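Local coordinates for lipolytic enzyme, G-D-S-L family (Bacteroides thetaiotaomicron, PDB 7BR2), which metabolizes the drug diltiazem in the gut and is a serine esterase of the SGNH (GDSL) hydrolase family, at residues A[209-214]-A[283-289]; A[218-222]-A[294-300]. All blocks are in the same frame, centred on the assembly; numbering follows the deposited sequence.

Contact 1 of 2, residues A[209-214]-A[283-289]; sequences DNDGHM and SKKSQAE
Asp209 grips the loop 283-289 with both carboxylate oxygens. Asp209 OD1 takes the hydroxyl of Ser283 on its syn lone pair, with OG at 2.7 Å, and also receives the backbone N-H of Asn210. Asp209 OD2 binds two consecutive loop amides: Lys284 N reaches its syn lone pair at 2.8 Å in a nearly straight bond, whereas Lys285 N comes from above the carboxylate plane at 3.0 Å. With four donors on two oxygens, the carboxylate is held against rotation. Two positions on, Asp211 OD2 forms a salt bridge with Lys285 NZ at 2.8 Å; a bend at chi3 (-80°) turns the lysine CE and NZ toward the carboxylate. A water joins Asp209 N to Asp211 OD1. Asn210 ND2 donates in its own amide plane to Lys285 O at 3.3 Å and is bonded also to Arg279 O. Farther along, Gln287 lays its CG on Met214 CG and offers NE2 to Met214 SD in a weak bond, while its OE1 accepts from Asp275 N. Asp209 sits at the N-cap position of helix 210-223, but its carboxylate serves the loop and does not cap the helix; nearby Ser28, Asp204 and His207 are consistent with an SGNH-hydrolase catalytic triad.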
loop_
_atom_site.group_PDB
_atom_site.type_symbol
_atom_site.label_atom_id
_atom_site.label_comp_id
_atom_site.label_asym_id
_atom_site.label_seq_id
_atom_site.Cartn_x
_atom_site.Cartn_y
_atom_site.Cartn_z
ATOM N N ASP A 209 -2.515 10.329 -4.867
ATOM C CA ASP A 209 -1.574 10.843 -3.885
ATOM C C ASP A 209 -1.436 9.819 -2.750
ATOM O O ASP A 209 -2.014 8.730 -2.793
ATOM C CB ASP A 209 -2.065 12.213 -3.406
ATOM C CG ASP A 209 -0.971 13.093 -2.833
ATOM O OD1 ASP A 209 0.135 12.604 -2.545
ATOM O OD2 ASP A 209 -1.241 14.302 -2.643
ATOM N N ASN A 210 -0.684 10.167 -1.706
ATOM C CA ASN A 210 -0.421 9.220 -0.619
ATOM C C ASN A 210 -1.712 8.746 0.034
ATOM O O ASN A 210 -1.822 7.584 0.446
ATOM C CB ASN A 210 0.483 9.869 0.428
ATOM C CG ASN A 210 1.823 10.251 -0.126
ATOM O OD1 ASN A 210 2.593 9.388 -0.562
ATOM N ND2 ASN A 210 2.109 11.547 -0.145
ATOM N N ASP A 211 -2.694 9.639 0.164
ATOM C CA ASP A 211 -3.978 9.239 0.731
ATOM C C ASP A 211 -4.658 8.196 -0.143
ATOM O O ASP A 211 -5.201 7.206 0.366
ATOM C CB ASP A 211 -4.885 10.462 0.916
ATOM C CG ASP A 211 -5.122 11.231 -0.383
ATOM O OD1 ASP A 211 -4.154 11.450 -1.155
ATOM O OD2 ASP A 211 -6.290 11.561 -0.664
ATOM N N GLY A 212 -4.641 8.400 -1.463
ATOM C CA GLY A 212 -5.231 7.415 -2.350
ATOM C C GLY A 212 -4.545 6.068 -2.248
ATOM O O GLY A 212 -5.208 5.023 -2.223
ATOM N N HIS A 213 -3.210 6.072 -2.167
ATOM C CA HIS A 213 -2.478 4.819 -2.033
ATOM C C HIS A 213 -2.747 4.165 -0.687
ATOM O O HIS A 213 -2.800 2.933 -0.598
ATOM C CB HIS A 213 -0.984 5.066 -2.255
ATOM C CG HIS A 213 -0.620 5.154 -3.701
ATOM N ND1 HIS A 213 -0.431 4.036 -4.487
ATOM C CD2 HIS A 213 -0.506 6.218 -4.528
ATOM C CE1 HIS A 213 -0.187 4.411 -5.730
ATOM N NE2 HIS A 213 -0.221 5.730 -5.781
ATOM N N MET A 214 -2.976 4.960 0.358
ATOM C CA MET A 214 -3.317 4.357 1.639
ATOM C C MET A 214 -4.727 3.777 1.600
ATOM O O MET A 214 -4.979 2.723 2.193
ATOM C CB MET A 214 -3.164 5.375 2.766
ATOM C CG MET A 214 -3.208 4.765 4.154
ATOM S SD MET A 214 -2.134 3.321 4.365
ATOM C CE MET A 214 -3.285 2.158 5.089
ATOM N N SER A 283 2.848 16.590 -4.114
ATOM C CA SER A 283 1.950 15.954 -3.160
ATOM C C SER A 283 1.217 16.989 -2.318
ATOM O O SER A 283 1.771 18.030 -1.955
ATOM C CB SER A 283 2.716 15.002 -2.245
ATOM O OG SER A 283 1.829 14.354 -1.360
ATOM N N LYS A 284 -0.033 16.691 -1.999
ATOM C CA LYS A 284 -0.822 17.559 -1.136
ATOM C C LYS A 284 -1.450 16.863 0.055
ATOM O O LYS A 284 -1.774 17.541 1.037
ATOM C CB LYS A 284 -1.943 18.242 -1.939
ATOM C CG LYS A 284 -1.482 19.270 -2.961
ATOM C CD LYS A 284 -1.001 20.506 -2.220
ATOM C CE LYS A 284 -0.021 21.344 -3.019
ATOM N NZ LYS A 284 0.258 22.611 -2.279
ATOM N N LYS A 285 -1.589 15.548 0.033
ATOM C CA LYS A 285 -2.228 14.835 1.120
ATOM C C LYS A 285 -1.332 13.688 1.553
ATOM O O LYS A 285 -0.648 13.061 0.734
ATOM C CB LYS A 285 -3.602 14.309 0.692
ATOM C CG LYS A 285 -4.584 15.410 0.308
ATOM C CD LYS A 285 -5.850 14.833 -0.330
ATOM C CE LYS A 285 -5.622 14.488 -1.795
ATOM N NZ LYS A 285 -6.778 13.727 -2.355
ATOM N N SER A 286 -1.355 13.404 2.846
ATOM C CA SER A 286 -0.468 12.416 3.433
ATOM C C SER A 286 -1.169 11.070 3.529
ATOM O O SER A 286 -2.375 10.955 3.306
ATOM C CB SER A 286 -0.007 12.880 4.816
ATOM O OG SER A 286 -1.095 12.907 5.727
ATOM N N GLN A 287 -0.372 10.030 3.806
ATOM C CA GLN A 287 -0.928 8.733 4.178
ATOM C C GLN A 287 -1.987 8.898 5.284
ATOM O O GLN A 287 -3.032 8.225 5.269
ATOM C CB GLN A 287 0.234 7.800 4.595
ATOM C CG GLN A 287 -0.120 6.360 4.938
ATOM C CD GLN A 287 1.045 5.609 5.587
ATOM O OE1 GLN A 287 2.053 6.210 5.946
ATOM N NE2 GLN A 287 0.886 4.300 5.775
ATOM N N ALA A 288 -1.719 9.791 6.252
ATOM C CA ALA A 288 -2.601 9.967 7.408
ATOM C C ALA A 288 -3.991 10.427 7.013
ATOM O O ALA A 288 -4.975 10.103 7.699
ATOM C CB ALA A 288 -1.954 10.960 8.392
ATOM N N GLU A 289 -4.090 11.133 5.889
ATOM C CA GLU A 289 -5.374 11.587 5.406
ATOM C C GLU A 289 -6.346 10.448 5.218
ATOM O O GLU A 289 -7.562 10.683 5.296
ATOM C CB GLU A 289 -5.150 12.292 4.053
ATOM C CG GLU A 289 -6.355 12.912 3.410
ATOM C CD GLU A 289 -6.697 14.218 4.045
ATOM O OE1 GLU A 289 -5.771 14.902 4.531
ATOM O OE2 GLU A 289 -7.910 14.537 4.056
HETATM O O HOH W 1 -4.937 11.176 -3.715
#

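Contact 2 of 2, residues A[218-222]-A[294-300]; sequences YLFLK and VPFMEEM
Tyr218 projects from helix 210-223 toward segment 294-300, and the contact is a helix-helix packing in which this one ring is packed against Val294, the turn at Pro295 and the short helix 296-300. The two helix segments run nearly parallel, 23° apart, with axes 11.7 Å from each other, a gap the tyrosine bridges. Val294 lies over one face of the ring: its CG2 makes a CH-pi contact, 4.0 Å from the centroid and close to the ring normal. Phe296 meets the tyrosine differently, Tyr218 CD1 arriving in the plane of the phenylalanine at its edge, 3.7 Å from Phe296 CD1; Phe296 also pairs edge-to-face with Tyr272. Met300, extended beyond CG, crosses the tyrosine at about a right angle and brings SD obliquely to the ring in a Met-aromatic contact, while its CE packs on Leu221 CB at 3.6 Å. Pro295 is the centre of an inverse gamma turn, and its CD lies beside the phenol oxygen. The Glu299 backbone is hydrogen-bonded to Gly228. The Tyr218 hydroxyl donates to Glu299 OE1 at 2.8 Å, approaching from above the carboxylate plane, with ring and carboxylate turned 48° apart.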
loop_
_atom_site.group_PDB
_atom_site.type_symbol
_atom_site.label_atom_id
_atom_site.label_comp_id
_atom_site.label_asym_id
_atom_site.label_seq_id
_atom_site.Cartn_x
_atom_site.Cartn_y
_atom_site.Cartn_z
ATOM N N TYR A 218 -5.660 -0.022 2.240
ATOM C CA TYR A 218 -6.783 -0.355 3.105
ATOM C C TYR A 218 -7.704 -1.356 2.427
ATOM O O TYR A 218 -8.062 -2.385 3.005
ATOM C CB TYR A 218 -7.548 0.932 3.446
ATOM C CG TYR A 218 -8.981 0.695 3.855
ATOM C CD1 TYR A 218 -9.290 0.243 5.131
ATOM C CD2 TYR A 218 -10.019 0.865 2.943
ATOM C CE1 TYR A 218 -10.591 0.004 5.501
ATOM C CE2 TYR A 218 -11.322 0.619 3.298
ATOM C CZ TYR A 218 -11.610 0.192 4.580
ATOM O OH TYR A 218 -12.918 -0.055 4.936
ATOM N N LEU A 219 -8.056 -1.085 1.172
ATOM C CA LEU A 219 -8.978 -1.956 0.457
ATOM C C LEU A 219 -8.371 -3.328 0.202
ATOM O O LEU A 219 -9.064 -4.348 0.322
ATOM C CB LEU A 219 -9.403 -1.302 -0.858
ATOM C CG LEU A 219 -10.313 -0.085 -0.672
ATOM C CD1 LEU A 219 -10.452 0.715 -1.963
ATOM C CD2 LEU A 219 -11.681 -0.554 -0.135
ATOM N N PHE A 220 -7.077 -3.385 -0.143
ATOM C CA PHE A 220 -6.461 -4.689 -0.376
ATOM C C PHE A 220 -6.366 -5.477 0.921
ATOM O O PHE A 220 -6.585 -6.695 0.935
ATOM C CB PHE A 220 -5.080 -4.520 -1.019
ATOM C CG PHE A 220 -4.473 -5.803 -1.508
ATOM C CD1 PHE A 220 -4.658 -6.224 -2.818
ATOM C CD2 PHE A 220 -3.716 -6.592 -0.661
ATOM C CE1 PHE A 220 -4.103 -7.421 -3.260
ATOM C CE2 PHE A 220 -3.148 -7.775 -1.102
ATOM C CZ PHE A 220 -3.343 -8.191 -2.404
ATOM N N LEU A 221 -6.088 -4.795 2.027
ATOM C CA LEU A 221 -6.061 -5.473 3.317
ATOM C C LEU A 221 -7.451 -5.956 3.712
ATOM O O LEU A 221 -7.597 -7.028 4.310
ATOM C CB LEU A 221 -5.502 -4.533 4.384
ATOM C CG LEU A 221 -4.033 -4.186 4.153
ATOM C CD1 LEU A 221 -3.605 -3.058 5.067
ATOM C CD2 LEU A 221 -3.176 -5.432 4.349
ATOM N N LYS A 222 -8.489 -5.192 3.367
ATOM C CA LYS A 222 -9.850 -5.646 3.641
ATOM C C LYS A 222 -10.190 -6.861 2.786
ATOM O O LYS A 222 -10.820 -7.811 3.265
ATOM C CB LYS A 222 -10.850 -4.492 3.450
ATOM C CG LYS A 222 -12.342 -4.879 3.533
ATOM C CD LYS A 222 -13.251 -3.663 3.833
ATOM C CE LYS A 222 -13.940 -3.229 2.557
ATOM N NZ LYS A 222 -14.836 -2.063 2.723
ATOM N N VAL A 294 -11.880 6.822 4.793
ATOM C CA VAL A 294 -12.419 5.487 5.037
ATOM C C VAL A 294 -12.342 5.227 6.531
ATOM O O VAL A 294 -11.595 5.905 7.252
ATOM C CB VAL A 294 -11.647 4.393 4.253
ATOM C CG1 VAL A 294 -11.825 4.561 2.749
ATOM C CG2 VAL A 294 -10.149 4.405 4.608
ATOM N N PRO A 295 -13.139 4.277 7.042
ATOM C CA PRO A 295 -13.059 3.978 8.481
ATOM C C PRO A 295 -11.791 3.203 8.815
ATOM O O PRO A 295 -11.873 2.069 9.301
ATOM C CB PRO A 295 -14.320 3.143 8.752
ATOM C CG PRO A 295 -14.966 2.907 7.437
ATOM C CD PRO A 295 -14.061 3.362 6.348
ATOM N N PHE A 296 -10.615 3.771 8.514
ATOM C CA PHE A 296 -9.382 3.000 8.666
ATOM C C PHE A 296 -9.052 2.770 10.135
ATOM O O PHE A 296 -8.652 1.665 10.522
ATOM C CB PHE A 296 -8.195 3.661 7.965
ATOM C CG PHE A 296 -6.928 2.859 8.099
ATOM C CD1 PHE A 296 -6.731 1.721 7.326
ATOM C CD2 PHE A 296 -5.967 3.192 9.035
ATOM C CE1 PHE A 296 -5.592 0.948 7.464
ATOM C CE2 PHE A 296 -4.806 2.422 9.170
ATOM C CZ PHE A 296 -4.630 1.300 8.388
ATOM N N MET A 297 -9.163 3.816 10.955
ATOM C CA MET A 297 -8.884 3.685 12.382
ATOM C C MET A 297 -9.795 2.654 13.031
ATOM O O MET A 297 -9.340 1.820 13.824
ATOM C CB MET A 297 -9.039 5.045 13.052
ATOM C CG MET A 297 -8.020 6.044 12.568
ATOM S SD MET A 297 -6.338 5.411 12.719
ATOM C CE MET A 297 -6.092 5.609 14.486
ATOM N N GLU A 298 -11.088 2.696 12.705
ATOM C CA GLU A 298 -12.043 1.788 13.337
ATOM C C GLU A 298 -11.862 0.344 12.863
ATOM O O GLU A 298 -11.982 -0.598 13.659
ATOM C CB GLU A 298 -13.473 2.265 13.061
ATOM C CG GLU A 298 -13.773 3.671 13.560
ATOM C CD GLU A 298 -13.456 4.739 12.526
ATOM O OE1 GLU A 298 -12.446 4.589 11.795
ATOM O OE2 GLU A 298 -14.218 5.728 12.442
ATOM N N GLU A 299 -11.585 0.140 11.571
ATOM C CA GLU A 299 -11.559 -1.226 11.060
ATOM C C GLU A 299 -10.190 -1.888 11.169
ATOM O O GLU A 299 -10.120 -3.119 11.304
ATOM C CB GLU A 299 -12.028 -1.265 9.601
ATOM C CG GLU A 299 -13.498 -0.922 9.455
ATOM C CD GLU A 299 -14.019 -1.015 8.037
ATOM O OE1 GLU A 299 -13.355 -1.647 7.189
ATOM O OE2 GLU A 299 -15.092 -0.439 7.763
ATOM N N MET A 300 -9.106 -1.109 11.139
ATOM C CA MET A 300 -7.769 -1.690 11.043
ATOM C C MET A 300 -6.726 -1.075 11.956
ATOM O O MET A 300 -5.603 -1.582 11.982
ATOM C CB MET A 300 -7.243 -1.615 9.606
ATOM C CG MET A 300 -7.959 -2.520 8.653
ATOM S SD MET A 300 -7.244 -2.467 6.998
ATOM C CE MET A 300 -8.486 -3.425 6.125
#

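Overall arrangement
Contacts 1 and 2 show how one helix can be secured by different chemistry along its length. Both use helix 210-223 and successive parts of the chain leading from the loop after strand 260-267 into helix 296-300, and their centres lie about 14 Å apart. Contact 1, at the N-terminal end of the shared helix, is partly buried and chiefly polar, tying a loop by carboxylates. Contact 2, farther along the helix, is buried and mainly aromatic and apolar, with a single hydrogen bond between its segments. The two merge where Met214 CE meets Phe296 CE1 at 3.5 Å. Helix 35-46 adjoins both, with Phe38 against Met214 and Gln287, and Ile39, Tyr42 and Tyr43 against Leu221.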